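PDB 4N5I: Esterase/lipase from Lactobacillus rhamnosus, which is an esterase or lipase of the alpha/beta-hydrolase class that probably hydrolyses carboxylic esters, here trapped by a phosphinate bearing long alkyl chains. Local coordinates for residues Gly76-Asp81 and Ala203-Asp208; Leu141-Ser146 and Ala181-Val186; Asp71-Gly76 and Met102-Leu107; Asn242-Leu247 and Leu276-Asn281. The protein carries 1 engineered substitution. All coordinates share one frame; numbering follows the deposited sequence.

Contact 1. Residues Gly76-Asp81 and Ala203-Asp208; sequences GWFYGD and AAFYLD. With 2HD ((2R)-2,3-dibutoxypropyl (R)-octylphosphinate), chain B.
Tyr206, on helix 200-211, pushes its ring against the loop 76-81 and is met from three directions. Phe78 presents its edge to one face, with Phe78 CD1 3.6 Å from Tyr206 CE2 and the two planes 68° apart, an edge-to-face pair. At the rim, Gly76 O lies 3.3 Å from Tyr206 CE2, and Trp77 CE3 comes up in the ring plane, 3.9 Å from Tyr206 CD2. The octyl chain of the bound phosphinate runs over the face opposite Phe78, its C3 above the ring centre and 3.7 Å from Tyr206 CZ, so the tyrosine is sandwiched between the alkyl chain and a phenyl ring. Phe205 adds a second aromatic neighbour for Phe78, Phe205 CE2 approaching Phe78 CZ at 3.8 Å. The two helix residues send their rings different ways: CG of Phe205 is anti to its backbone N (chi1 176°), that of Tyr206 anti to its carbonyl carbon, and both rings still reach Phe78.

Further out, Tyr206 OH is hydrogen-bonded to Trp15 NE1 of helix 6-28, a helix that also packs on Phe78, while Trp77 rests on Ala147 and Leu151 of helix 147-160. This aromatic wall, which begins within the HGGGW sequence at Trp77 and lies along the octyl chain, is consistent with the acyl-chain pocket of an alpha/beta-hydrolase esterase.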
# COMPACT_ATOMS: atom_id res chain seq x y z
N GLY A 76 4.61 -7.31 -6.50
CA GLY A 76 6.07 -7.48 -6.66
C GLY A 76 6.78 -6.40 -7.42
O GLY A 76 7.85 -6.66 -7.98
N TRP A 77 6.21 -5.18 -7.45
CA TRP A 77 6.81 -4.03 -8.17
C TRP A 77 6.88 -4.18 -9.66
O TRP A 77 7.16 -3.17 -10.37
CB TRP A 77 8.24 -3.71 -7.66
CG TRP A 77 8.37 -3.56 -6.13
CD1 TRP A 77 8.11 -2.44 -5.41
CD2 TRP A 77 8.84 -4.55 -5.19
NE1 TRP A 77 8.30 -2.69 -4.06
CE2 TRP A 77 8.79 -3.96 -3.91
CE3 TRP A 77 9.27 -5.91 -5.30
CZ2 TRP A 77 9.19 -4.66 -2.73
CZ3 TRP A 77 9.63 -6.59 -4.15
CH2 TRP A 77 9.60 -5.98 -2.88
N PHE A 78 6.55 -5.38 -10.16
CA PHE A 78 6.58 -5.67 -11.62
C PHE A 78 5.18 -5.72 -12.23
O PHE A 78 4.99 -5.80 -13.47
CB PHE A 78 7.27 -7.03 -11.86
CG PHE A 78 8.76 -6.99 -11.90
CD1 PHE A 78 9.52 -7.16 -10.75
CD2 PHE A 78 9.42 -6.86 -13.10
CE1 PHE A 78 10.90 -7.17 -10.82
CE2 PHE A 78 10.83 -6.81 -13.17
CZ PHE A 78 11.56 -6.99 -12.02
N TYR A 79 4.16 -5.73 -11.38
CA TYR A 79 2.81 -6.07 -11.88
C TYR A 79 1.71 -5.22 -11.20
O TYR A 79 1.81 -4.82 -10.02
CB TYR A 79 2.52 -7.59 -11.66
CG TYR A 79 1.06 -8.03 -11.72
CD1 TYR A 79 0.32 -8.22 -10.55
CD2 TYR A 79 0.43 -8.28 -12.93
CE1 TYR A 79 -1.01 -8.62 -10.58
CE2 TYR A 79 -0.90 -8.64 -13.01
CZ TYR A 79 -1.64 -8.81 -11.83
OH TYR A 79 -2.99 -9.19 -11.91
N GLY A 80 0.63 -4.99 -11.95
CA GLY A 80 -0.60 -4.40 -11.39
C GLY A 80 -0.83 -3.05 -12.00
O GLY A 80 -0.00 -2.57 -12.79
N ASP A 81 -1.97 -2.47 -11.67
CA ASP A 81 -2.38 -1.12 -12.11
C ASP A 81 -3.49 -0.62 -11.15
O ASP A 81 -3.81 -1.28 -10.16
CB ASP A 81 -2.87 -1.18 -13.56
CG ASP A 81 -4.01 -2.13 -13.76
OD1 ASP A 81 -4.83 -2.28 -12.81
OD2 ASP A 81 -4.04 -2.79 -14.85
N ALA A 203 15.68 -13.41 -6.65
CA ALA A 203 15.48 -12.41 -5.65
C ALA A 203 16.50 -11.27 -5.79
O ALA A 203 16.18 -10.09 -5.61
CB ALA A 203 15.53 -13.05 -4.27
N ALA A 204 17.75 -11.62 -6.11
CA ALA A 204 18.80 -10.63 -6.36
C ALA A 204 18.42 -9.76 -7.56
O ALA A 204 18.65 -8.56 -7.53
CB ALA A 204 20.18 -11.30 -6.54
N PHE A 205 17.81 -10.36 -8.57
CA PHE A 205 17.33 -9.65 -9.74
C PHE A 205 16.24 -8.58 -9.42
O PHE A 205 16.30 -7.49 -9.95
CB PHE A 205 16.84 -10.64 -10.79
CG PHE A 205 16.24 -9.99 -12.03
CD1 PHE A 205 17.04 -9.58 -13.09
CD2 PHE A 205 14.84 -9.82 -12.13
CE1 PHE A 205 16.49 -9.02 -14.24
CE2 PHE A 205 14.29 -9.27 -13.27
CZ PHE A 205 15.11 -8.87 -14.32
N TYR A 206 15.25 -8.93 -8.62
CA TYR A 206 14.32 -7.97 -8.09
C TYR A 206 15.08 -6.78 -7.47
O TYR A 206 14.77 -5.63 -7.75
CB TYR A 206 13.42 -8.61 -7.02
CG TYR A 206 12.17 -9.30 -7.60
CD1 TYR A 206 12.28 -10.50 -8.28
CD2 TYR A 206 10.89 -8.75 -7.46
CE1 TYR A 206 11.14 -11.16 -8.81
CE2 TYR A 206 9.76 -9.40 -7.98
CZ TYR A 206 9.89 -10.63 -8.65
OH TYR A 206 8.79 -11.32 -9.21
N LEU A 207 16.06 -7.07 -6.63
CA LEU A 207 16.76 -6.01 -5.87
C LEU A 207 17.54 -5.08 -6.77
O LEU A 207 17.58 -3.85 -6.54
CB LEU A 207 17.67 -6.63 -4.81
CG LEU A 207 16.97 -7.38 -3.68
CD1 LEU A 207 18.07 -7.99 -2.78
CD2 LEU A 207 16.10 -6.40 -2.89
N ASP A 208 18.12 -5.65 -7.82
CA ASP A 208 18.86 -4.83 -8.78
C ASP A 208 17.93 -3.96 -9.58
O ASP A 208 18.29 -2.84 -9.92
CB ASP A 208 19.65 -5.69 -9.77
CG ASP A 208 20.92 -6.30 -9.15
OD1 ASP A 208 21.31 -5.93 -8.00
OD2 ASP A 208 21.53 -7.17 -9.83
O20 2HD B . 3.54 -7.79 -4.06
P9 2HD B . 3.76 -9.04 -3.18
C8 2HD B . 5.48 -9.38 -2.77
C7 2HD B . 6.18 -10.09 -3.89
C6 2HD B . 7.71 -9.89 -3.72
C5 2HD B . 8.35 -10.92 -4.63
C4 2HD B . 9.77 -11.19 -4.21
C3 2HD B . 10.30 -12.12 -5.28
C2 2HD B . 11.46 -13.00 -4.82
C1 2HD B . 11.87 -13.94 -5.94
O10 2HD B . 2.98 -10.18 -3.92
C11 2HD B . 2.48 -11.15 -3.03
C12 2HD B . 2.40 -12.56 -3.60
O21 2HD B . 3.72 -13.07 -3.88
C22 2HD B . 4.21 -13.06 -5.23
C23 2HD B . 4.72 -14.44 -5.64
C24 2HD B . 5.35 -14.36 -7.03
C25 2HD B . 6.85 -14.25 -7.01
C13 2HD B . 1.40 -12.53 -4.77
O14 2HD B . 0.14 -12.23 -4.20
C15 2HD B . -0.93 -12.29 -5.14
C16 2HD B . -0.93 -11.08 -6.07
C17 2HD B . -0.66 -9.77 -5.33
C18 2HD B . -0.77 -8.62 -6.31

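Contact 2. Residues Leu141-Ser146 and Ala181-Val186. With 2HD ((2R)-2,3-dibutoxypropyl (R)-octylphosphinate), chain B.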
# COMPACT_ATOMS: atom_id res chain seq x y z
N LEU A 141 -5.88 7.48 6.02
CA LEU A 141 -5.36 6.14 6.16
C LEU A 141 -4.55 5.80 4.90
O LEU A 141 -5.12 5.67 3.84
CB LEU A 141 -6.50 5.14 6.36
CG LEU A 141 -6.20 3.60 6.24
CD1 LEU A 141 -5.07 3.11 7.11
CD2 LEU A 141 -7.42 2.76 6.55
N LEU A 142 -3.24 5.57 5.06
CA LEU A 142 -2.43 5.07 3.98
C LEU A 142 -2.32 3.55 4.13
O LEU A 142 -1.96 3.05 5.23
CB LEU A 142 -1.04 5.66 4.09
CG LEU A 142 -0.05 5.26 3.00
CD1 LEU A 142 -0.53 5.64 1.58
CD2 LEU A 142 1.33 5.83 3.31
N THR A 143 -2.55 2.81 3.04
CA THR A 143 -2.43 1.37 3.11
C THR A 143 -1.84 0.79 1.84
O THR A 143 -1.97 1.36 0.73
CB THR A 143 -3.80 0.72 3.48
OG1 THR A 143 -3.59 -0.66 3.84
CG2 THR A 143 -4.81 0.85 2.40
N GLY A 144 -1.15 -0.33 2.01
CA GLY A 144 -0.54 -0.98 0.90
C GLY A 144 -0.42 -2.45 1.17
O GLY A 144 -0.28 -2.85 2.33
N ASP A 145 -0.55 -3.27 0.13
CA ASP A 145 -0.45 -4.75 0.31
C ASP A 145 0.78 -5.35 -0.41
O ASP A 145 1.10 -5.00 -1.54
CB ASP A 145 -1.71 -5.55 -0.13
CG ASP A 145 -2.05 -5.37 -1.62
OD1 ASP A 145 -2.42 -4.25 -2.05
OD2 ASP A 145 -1.91 -6.39 -2.35
N SER A 146 1.54 -6.20 0.31
CA SER A 146 2.79 -6.81 -0.23
C SER A 146 3.96 -5.81 -0.71
O SER A 146 4.52 -5.07 0.11
CB SER A 146 2.36 -7.83 -1.27
OG SER A 146 3.44 -8.76 -1.47
N ALA A 181 -1.38 1.27 7.43
CA ALA A 181 -1.73 -0.15 7.58
C ALA A 181 -1.08 -0.92 6.45
O ALA A 181 -1.34 -0.66 5.29
CB ALA A 181 -3.27 -0.34 7.57
N LEU A 182 -0.26 -1.88 6.82
CA LEU A 182 0.50 -2.70 5.89
C LEU A 182 -0.07 -4.08 5.89
O LEU A 182 -0.18 -4.70 6.97
CB LEU A 182 1.97 -2.78 6.38
CG LEU A 182 2.57 -1.42 6.68
CD1 LEU A 182 4.06 -1.51 7.04
CD2 LEU A 182 2.47 -0.54 5.43
N VAL A 183 -0.40 -4.58 4.71
CA VAL A 183 -1.00 -5.90 4.59
C VAL A 183 0.00 -6.82 3.94
O VAL A 183 0.40 -6.62 2.78
CB VAL A 183 -2.31 -5.86 3.78
CG1 VAL A 183 -2.79 -7.27 3.51
CG2 VAL A 183 -3.38 -5.09 4.51
N CYS A 184 0.40 -7.85 4.69
CA CYS A 184 1.46 -8.78 4.33
C CYS A 184 2.65 -8.09 3.60
O CYS A 184 3.07 -8.48 2.49
CB CYS A 184 0.93 -9.92 3.45
SG CYS A 184 -0.45 -10.82 4.12
N PRO A 185 3.19 -7.06 4.23
CA PRO A 185 4.21 -6.31 3.57
C PRO A 185 5.49 -7.11 3.36
O PRO A 185 5.79 -8.00 4.15
CB PRO A 185 4.52 -5.20 4.59
CG PRO A 185 4.29 -5.84 5.90
CD PRO A 185 3.01 -6.61 5.64
N VAL A 186 6.24 -6.71 2.33
CA VAL A 186 7.63 -7.13 2.09
C VAL A 186 8.50 -5.91 2.24
O VAL A 186 9.06 -5.43 1.28
CB VAL A 186 7.79 -7.80 0.72
CG1 VAL A 186 9.21 -8.31 0.49
CG2 VAL A 186 6.92 -9.04 0.68
O20 2HD B . 3.54 -7.79 -4.06
P9 2HD B . 3.76 -9.04 -3.18
C8 2HD B . 5.48 -9.38 -2.77
C7 2HD B . 6.18 -10.09 -3.89
C6 2HD B . 7.71 -9.89 -3.72
C5 2HD B . 8.35 -10.92 -4.63
C4 2HD B . 9.77 -11.19 -4.21
C3 2HD B . 10.30 -12.12 -5.28
C2 2HD B . 11.46 -13.00 -4.82
C1 2HD B . 11.87 -13.94 -5.94
O10 2HD B . 2.98 -10.18 -3.92
C11 2HD B . 2.48 -11.15 -3.03
C12 2HD B . 2.40 -12.56 -3.60
O21 2HD B . 3.72 -13.07 -3.88
C22 2HD B . 4.21 -13.06 -5.23
C23 2HD B . 4.72 -14.44 -5.64
C24 2HD B . 5.35 -14.36 -7.03
C25 2HD B . 6.85 -14.25 -7.01
C13 2HD B . 1.40 -12.53 -4.77
O14 2HD B . 0.14 -12.23 -4.20
C15 2HD B . -0.93 -12.29 -5.14
C16 2HD B . -0.93 -11.08 -6.07
C17 2HD B . -0.66 -9.77 -5.33
C18 2HD B . -0.77 -8.62 -6.31
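Ala181 and Thr143 begin a parallel pairing of neighbouring strands in the central sheet of the alpha/beta-hydrolase fold; the strand 141-145 leads into Ser146, consistent with the GxSxG nucleophile elbow. Ala181 N donates to Leu142 O at 2.9 Å, and Ala181 CB packs on Leu141 CD1. Its carbonyl O is held mainly by Thr143 OG1, 2.7 Å away and 38° above the carbonyl plane; Gly144 N adds a weak, longer bond. Thr143 OG1 stands anti to the backbone N (chi1 -166°), which swings the hydroxyl across to the neighbouring strand. A valine here would probably leave Ala181 O with only that weak amide bond from this segment. Leu182 pairs with Gly144, its side chain on the other face of the sheet from those of Ala181 and Val183. Val183 is then gripped at both ends: its N donates to Gly144 O at 2.9 Å, and its O accepts from Ser146 N at 2.8 Å. Cys184 O lies 3.2 Å from Ser146 CA, a CA-H...O contact at the turn. Past Pro185, Val186 N reaches Ser146 O at 3.3 Å, well above the carbonyl plane. Val186 CG2 touches C8 of the phosphinate, whose P9 is covalently bonded to Ser146 OG at 1.8 Å.

Contact 3. Residues Asp71-Gly76 and Met102-Leu107; sequences DIHGGG and MGYRLL. With 2HD ((2R)-2,3-dibutoxypropyl (R)-octylphosphinate), chain B.
Ile72 and Met102 mark the nearest backbone approach, their CA atoms 6.5 Å apart where two parallel strands end and separate, and a water bridges the gap by donating to Asp71 O and Met102 O and accepting from His73 N. The bent Met102 side chain curls back so that its SD lies 3.4 Å from Asp71 O and also packs on Ile72 CG1. Beyond it, His73 and Tyr104 reach toward each other from the two segments and overlap in an offset stack, planes 8° apart and ring centroids separated by 4.5 Å. Tyr104 OH, over one face of the imidazole, donates to His73 O at 2.7 Å, so the tyrosine grips both ring and backbone of the same residue. The histidine ring is also fixed in its own plane: His73 ND1 donates to Gly74 O at 2.6 Å, and His73 NE2 lies 2.6 Å from a second water, which accepts from Tyr104 N and sits over the tyrosine ring. His73 CG, placed between its backbone N and carbonyl carbon (chi1 73°), brings ND1 to the carbonyl of the next residue. A leucine in its place would probably deprive Gly74 O of this donor and leave the glycine loop freer to shift. Just beyond, Gly75 N and Gly76 N donate to phosphinate O20 at 2.9 and 2.7 Å respectively. With Ala147 N as a third donor, they make up what is probably the oxyanion hole, and the stacked, hydrogen-bonded His73 probably helps to hold these glycine amides in place for the charge that develops on an ester carbonyl oxygen.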
# COMPACT_ATOMS: atom_id res chain seq x y z
N ASP A 71 -4.74 3.82 -1.16
CA ASP A 71 -4.29 2.47 -1.36
C ASP A 71 -3.19 2.38 -2.41
O ASP A 71 -3.36 2.85 -3.52
CB ASP A 71 -5.45 1.63 -1.83
CG ASP A 71 -5.12 0.17 -1.92
OD1 ASP A 71 -4.59 -0.39 -0.92
OD2 ASP A 71 -5.40 -0.42 -3.02
N ILE A 72 -2.10 1.72 -2.04
CA ILE A 72 -0.99 1.33 -2.93
C ILE A 72 -1.02 -0.18 -3.15
O ILE A 72 -0.75 -0.97 -2.24
CB ILE A 72 0.38 1.71 -2.29
CG1 ILE A 72 0.34 3.20 -1.84
CG2 ILE A 72 1.50 1.41 -3.30
CD1 ILE A 72 1.57 3.66 -1.07
N HIS A 73 -1.34 -0.59 -4.38
CA HIS A 73 -1.49 -2.02 -4.69
C HIS A 73 -0.16 -2.75 -4.72
O HIS A 73 0.90 -2.13 -4.83
CB HIS A 73 -2.18 -2.19 -6.04
CG HIS A 73 -1.30 -1.84 -7.20
ND1 HIS A 73 -0.39 -2.72 -7.71
CD2 HIS A 73 -1.19 -0.71 -7.93
CE1 HIS A 73 0.22 -2.16 -8.74
NE2 HIS A 73 -0.25 -0.94 -8.89
N GLY A 74 -0.25 -4.06 -4.65
CA GLY A 74 0.89 -4.95 -4.68
C GLY A 74 1.09 -5.55 -6.06
O GLY A 74 0.53 -5.07 -7.06
N GLY A 75 1.92 -6.60 -6.10
CA GLY A 75 2.33 -7.21 -7.35
C GLY A 75 3.84 -7.26 -7.56
O GLY A 75 4.32 -7.29 -8.67
N GLY A 76 4.61 -7.31 -6.50
CA GLY A 76 6.07 -7.48 -6.66
C GLY A 76 6.78 -6.40 -7.42
O GLY A 76 7.85 -6.66 -7.98
N MET A 102 -3.98 4.46 -6.85
CA MET A 102 -3.15 4.89 -7.97
C MET A 102 -2.41 3.78 -8.69
O MET A 102 -2.07 2.75 -8.13
CB MET A 102 -2.14 5.98 -7.53
CG MET A 102 -0.87 5.47 -6.87
SD MET A 102 -1.01 4.50 -5.34
CE MET A 102 -1.59 5.81 -4.29
N GLY A 103 -2.15 4.03 -9.97
CA GLY A 103 -1.10 3.30 -10.62
C GLY A 103 0.24 3.94 -10.37
O GLY A 103 0.35 5.11 -10.01
N TYR A 104 1.25 3.13 -10.54
CA TYR A 104 2.64 3.53 -10.60
C TYR A 104 3.39 2.70 -11.67
O TYR A 104 3.00 1.56 -11.99
CB TYR A 104 3.27 3.49 -9.22
CG TYR A 104 3.15 2.16 -8.56
CD1 TYR A 104 2.16 1.92 -7.64
CD2 TYR A 104 4.02 1.14 -8.86
CE1 TYR A 104 2.07 0.68 -7.02
CE2 TYR A 104 3.91 -0.08 -8.22
CZ TYR A 104 2.94 -0.30 -7.31
OH TYR A 104 2.83 -1.58 -6.69
N ARG A 105 4.34 3.35 -12.37
CA ARG A 105 5.12 2.64 -13.38
C ARG A 105 5.82 1.44 -12.74
O ARG A 105 6.13 1.44 -11.56
CB ARG A 105 6.11 3.57 -14.10
CG ARG A 105 5.50 4.68 -14.92
CD ARG A 105 6.47 5.82 -15.16
NE ARG A 105 6.97 6.48 -13.94
CZ ARG A 105 8.01 7.32 -13.94
NH1 ARG A 105 8.60 7.64 -15.07
NH2 ARG A 105 8.40 7.90 -12.84
N LEU A 106 5.90 0.37 -13.51
CA LEU A 106 6.43 -0.91 -13.05
C LEU A 106 7.93 -1.14 -13.41
O LEU A 106 8.43 -0.72 -14.41
CB LEU A 106 5.63 -2.03 -13.74
CG LEU A 106 4.12 -1.88 -13.53
CD1 LEU A 106 3.33 -2.96 -14.30
CD2 LEU A 106 3.78 -1.90 -12.05
N LEU A 107 8.58 -1.93 -12.60
CA LEU A 107 9.89 -2.42 -12.90
C LEU A 107 9.64 -3.27 -14.12
O LEU A 107 8.59 -3.86 -14.22
CB LEU A 107 10.41 -3.28 -11.77
CG LEU A 107 10.55 -2.71 -10.37
CD1 LEU A 107 11.36 -3.66 -9.48
CD2 LEU A 107 11.17 -1.35 -10.38
O20 2HD B . 3.54 -7.79 -4.06
P9 2HD B . 3.76 -9.04 -3.18
C8 2HD B . 5.48 -9.38 -2.77
C7 2HD B . 6.18 -10.09 -3.89
C6 2HD B . 7.71 -9.89 -3.72
C5 2HD B . 8.35 -10.92 -4.63
C4 2HD B . 9.77 -11.19 -4.21
C3 2HD B . 10.30 -12.12 -5.28
C2 2HD B . 11.46 -13.00 -4.82
C1 2HD B . 11.87 -13.94 -5.94
O10 2HD B . 2.98 -10.18 -3.92
C11 2HD B . 2.48 -11.15 -3.03
C12 2HD B . 2.40 -12.56 -3.60
O21 2HD B . 3.72 -13.07 -3.88
C22 2HD B . 4.21 -13.06 -5.23
C23 2HD B . 4.72 -14.44 -5.64
C24 2HD B . 5.35 -14.36 -7.03
C25 2HD B . 6.85 -14.25 -7.01
C13 2HD B . 1.40 -12.53 -4.77
O14 2HD B . 0.14 -12.23 -4.20
C15 2HD B . -0.93 -12.29 -5.14
C16 2HD B . -0.93 -11.08 -6.07
C17 2HD B . -0.66 -9.77 -5.33
C18 2HD B . -0.77 -8.62 -6.31
O HOH W 1 -2.83 1.47 -5.76
O HOH W 2 0.90 0.22 -10.97

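Contact 4. Residues Asn242-Leu247 and Leu276-Asn281. With 2HD ((2R)-2,3-dibutoxypropyl (R)-octylphosphinate), chain B.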
# COMPACT_ATOMS: atom_id res chain seq x y z
N ASN A 242 0.00 -18.02 7.52
CA ASN A 242 -0.04 -18.62 6.18
C ASN A 242 0.24 -17.69 4.98
O ASN A 242 0.03 -18.08 3.82
CB ASN A 242 -1.41 -19.31 5.90
CG ASN A 242 -1.51 -20.67 6.55
OD1 ASN A 242 -0.66 -21.48 6.35
ND2 ASN A 242 -2.55 -20.90 7.33
N ASP A 243 0.68 -16.48 5.27
CA ASP A 243 1.28 -15.60 4.25
C ASP A 243 2.58 -16.25 3.81
O ASP A 243 3.42 -16.57 4.65
CB ASP A 243 1.46 -14.23 4.94
CG ASP A 243 2.27 -13.21 4.16
OD1 ASP A 243 2.38 -13.34 2.92
OD2 ASP A 243 2.78 -12.22 4.85
N SER A 244 2.81 -16.40 2.50
CA SER A 244 4.12 -16.93 2.02
C SER A 244 5.25 -16.04 2.47
O SER A 244 6.34 -16.48 2.64
CB SER A 244 4.14 -17.09 0.50
OG SER A 244 3.49 -16.01 -0.14
N PHE A 245 4.95 -14.77 2.74
CA PHE A 245 5.97 -13.81 3.23
C PHE A 245 5.85 -13.47 4.71
O PHE A 245 6.26 -12.38 5.15
CB PHE A 245 5.95 -12.53 2.37
CG PHE A 245 6.40 -12.77 0.99
CD1 PHE A 245 5.49 -12.92 -0.04
CD2 PHE A 245 7.75 -12.97 0.72
CE1 PHE A 245 5.91 -13.19 -1.33
CE2 PHE A 245 8.18 -13.20 -0.56
CZ PHE A 245 7.26 -13.33 -1.59
N TYR A 246 5.36 -14.42 5.51
CA TYR A 246 5.17 -14.17 6.95
C TYR A 246 6.48 -13.81 7.61
O TYR A 246 6.51 -13.03 8.56
CB TYR A 246 4.62 -15.41 7.66
CG TYR A 246 4.38 -15.23 9.13
CD1 TYR A 246 3.63 -14.16 9.62
CD2 TYR A 246 4.90 -16.16 10.06
CE1 TYR A 246 3.40 -14.02 10.97
CE2 TYR A 246 4.66 -16.01 11.40
CZ TYR A 246 3.93 -14.94 11.83
OH TYR A 246 3.72 -14.79 13.15
N LEU A 247 7.59 -14.39 7.13
CA LEU A 247 8.92 -13.99 7.71
C LEU A 247 9.20 -12.50 7.57
O LEU A 247 9.88 -11.91 8.39
CB LEU A 247 10.07 -14.75 7.07
CG LEU A 247 10.19 -16.23 7.41
CD1 LEU A 247 11.38 -16.74 6.61
CD2 LEU A 247 10.33 -16.48 8.93
N LEU A 276 -6.26 -18.44 4.41
CA LEU A 276 -5.86 -17.06 4.83
C LEU A 276 -4.47 -16.79 4.34
O LEU A 276 -3.47 -16.64 5.11
CB LEU A 276 -6.00 -16.91 6.32
CG LEU A 276 -7.44 -17.14 6.76
CD1 LEU A 276 -7.59 -16.80 8.20
CD2 LEU A 276 -8.42 -16.26 5.97
N LYS A 277 -4.36 -16.79 3.03
CA LYS A 277 -3.03 -16.73 2.47
C LYS A 277 -2.75 -15.30 2.15
O LYS A 277 -3.40 -14.37 2.75
CB LYS A 277 -2.76 -17.74 1.35
CG LYS A 277 -3.87 -17.91 0.36
CD LYS A 277 -3.91 -16.82 -0.67
CE LYS A 277 -4.89 -17.19 -1.75
NZ LYS A 277 -6.27 -16.96 -1.18
N HIS A 278 -1.72 -15.11 1.34
CA HIS A 278 -1.18 -13.80 1.09
C HIS A 278 -2.27 -12.86 0.53
O HIS A 278 -3.07 -13.19 -0.38
CB HIS A 278 0.12 -13.84 0.22
CG HIS A 278 -0.03 -14.53 -1.11
ND1 HIS A 278 0.80 -15.57 -1.49
CD2 HIS A 278 -0.90 -14.34 -2.13
CE1 HIS A 278 0.45 -15.98 -2.69
NE2 HIS A 278 -0.57 -15.24 -3.11
N VAL A 279 -2.28 -11.68 1.11
CA VAL A 279 -3.22 -10.62 0.84
C VAL A 279 -4.69 -11.08 0.73
O VAL A 279 -5.43 -10.49 -0.03
CB VAL A 279 -2.69 -9.65 -0.25
CG1 VAL A 279 -1.24 -9.25 0.06
CG2 VAL A 279 -2.71 -10.24 -1.62
N PHE A 280 -5.12 -12.08 1.50
CA PHE A 280 -6.51 -12.63 1.37
C PHE A 280 -7.59 -11.53 1.55
O PHE A 280 -8.62 -11.52 0.91
CB PHE A 280 -6.79 -13.83 2.30
CG PHE A 280 -7.01 -13.43 3.72
CD1 PHE A 280 -8.24 -12.96 4.13
CD2 PHE A 280 -5.98 -13.43 4.63
CE1 PHE A 280 -8.44 -12.53 5.43
CE2 PHE A 280 -6.19 -12.97 5.92
CZ PHE A 280 -7.44 -12.56 6.32
N ASN A 281 -7.34 -10.60 2.47
CA ASN A 281 -8.35 -9.57 2.76
C ASN A 281 -8.48 -8.48 1.68
O ASN A 281 -9.47 -7.79 1.62
CB ASN A 281 -8.11 -8.99 4.14
CG ASN A 281 -6.75 -8.29 4.23
OD1 ASN A 281 -5.70 -8.95 4.16
ND2 ASN A 281 -6.77 -6.97 4.32
O20 2HD B . 3.54 -7.79 -4.06
P9 2HD B . 3.76 -9.04 -3.18
C8 2HD B . 5.48 -9.38 -2.77
C7 2HD B . 6.18 -10.09 -3.89
C6 2HD B . 7.71 -9.89 -3.72
C5 2HD B . 8.35 -10.92 -4.63
C4 2HD B . 9.77 -11.19 -4.21
C3 2HD B . 10.30 -12.12 -5.28
C2 2HD B . 11.46 -13.00 -4.82
C1 2HD B . 11.87 -13.94 -5.94
O10 2HD B . 2.98 -10.18 -3.92
C11 2HD B . 2.48 -11.15 -3.03
C12 2HD B . 2.40 -12.56 -3.60
O21 2HD B . 3.72 -13.07 -3.88
C22 2HD B . 4.21 -13.06 -5.23
C23 2HD B . 4.72 -14.44 -5.64
C24 2HD B . 5.35 -14.36 -7.03
C25 2HD B . 6.85 -14.25 -7.01
C13 2HD B . 1.40 -12.53 -4.77
O14 2HD B . 0.14 -12.23 -4.20
C15 2HD B . -0.93 -12.29 -5.14
C16 2HD B . -0.93 -11.08 -6.07
C17 2HD B . -0.66 -9.77 -5.33
C18 2HD B . -0.77 -8.62 -6.31
O HOH W 3 -2.62 -17.04 7.94
O HOH W 4 0.27 -17.14 0.96
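Ser244 OG and His278 CG each lie between their own backbone N and carbonyl carbon (chi1 40° and 57°), and these torsions turn the hydroxyl and the imidazole toward each other. In the conformer described, one of two modelled for His278, Ser244 OG approaches the ring edge and hydrogen-bonds to His278 ND1 at 3.0 Å; either atom could be the donor. Asp243 crosses the histidine at about a right angle, its carboxylate plane 83° from the imidazole, and its OD1 touches His278 CB at 3.6 Å. That oxygen accepts instead from Phe245 N at 2.9 Å, an Asx turn that ties the carboxylate to the start of the next helix. A water knits the two backbones, donating to Asn242 O and accepting from Ser244 N and His278 N. The dibutoxypropyl group of the phosphinate lies over one imidazole face, its O14 3.1 Å from His278 CD2. Its O21 meets the edge of the Phe245 ring, 3.4 Å from Phe245 CE1. Asp243 and His278 occupy places consistent with the acid and base of an alpha/beta-hydrolase triad. Asp243 OD1 and His278 ND1 are 5.2 Å apart, so this conformer does not join them directly; with a second one modelled, the imidazole can probably turn, and its catalytic pose stays uncertain.

Overall arrangement
All four contacts touch the same phosphinate, contacts 1 and 3 sharing the Gly76 bond to its phosphinyl oxygen. Contact 2 lies deepest, its centre about 4 Å from the centre of the chain, and relies on backbone hydrogen bonds; contact 3, also buried, joins it through neighbouring strands 66-72 and 140-145 and adds ring stacking and bridging waters. The centres of contacts 1 and 3 are about 10 Å apart, but contact 1 is aromatic and apolar, with no hydrogen bond between its segments. Contact 4 is only partly buried, with waters between its backbones; it meets contact 2 where Cys184 packs on Asp243 and Asp145 on Val279, while staying clear of contacts 1 and 3.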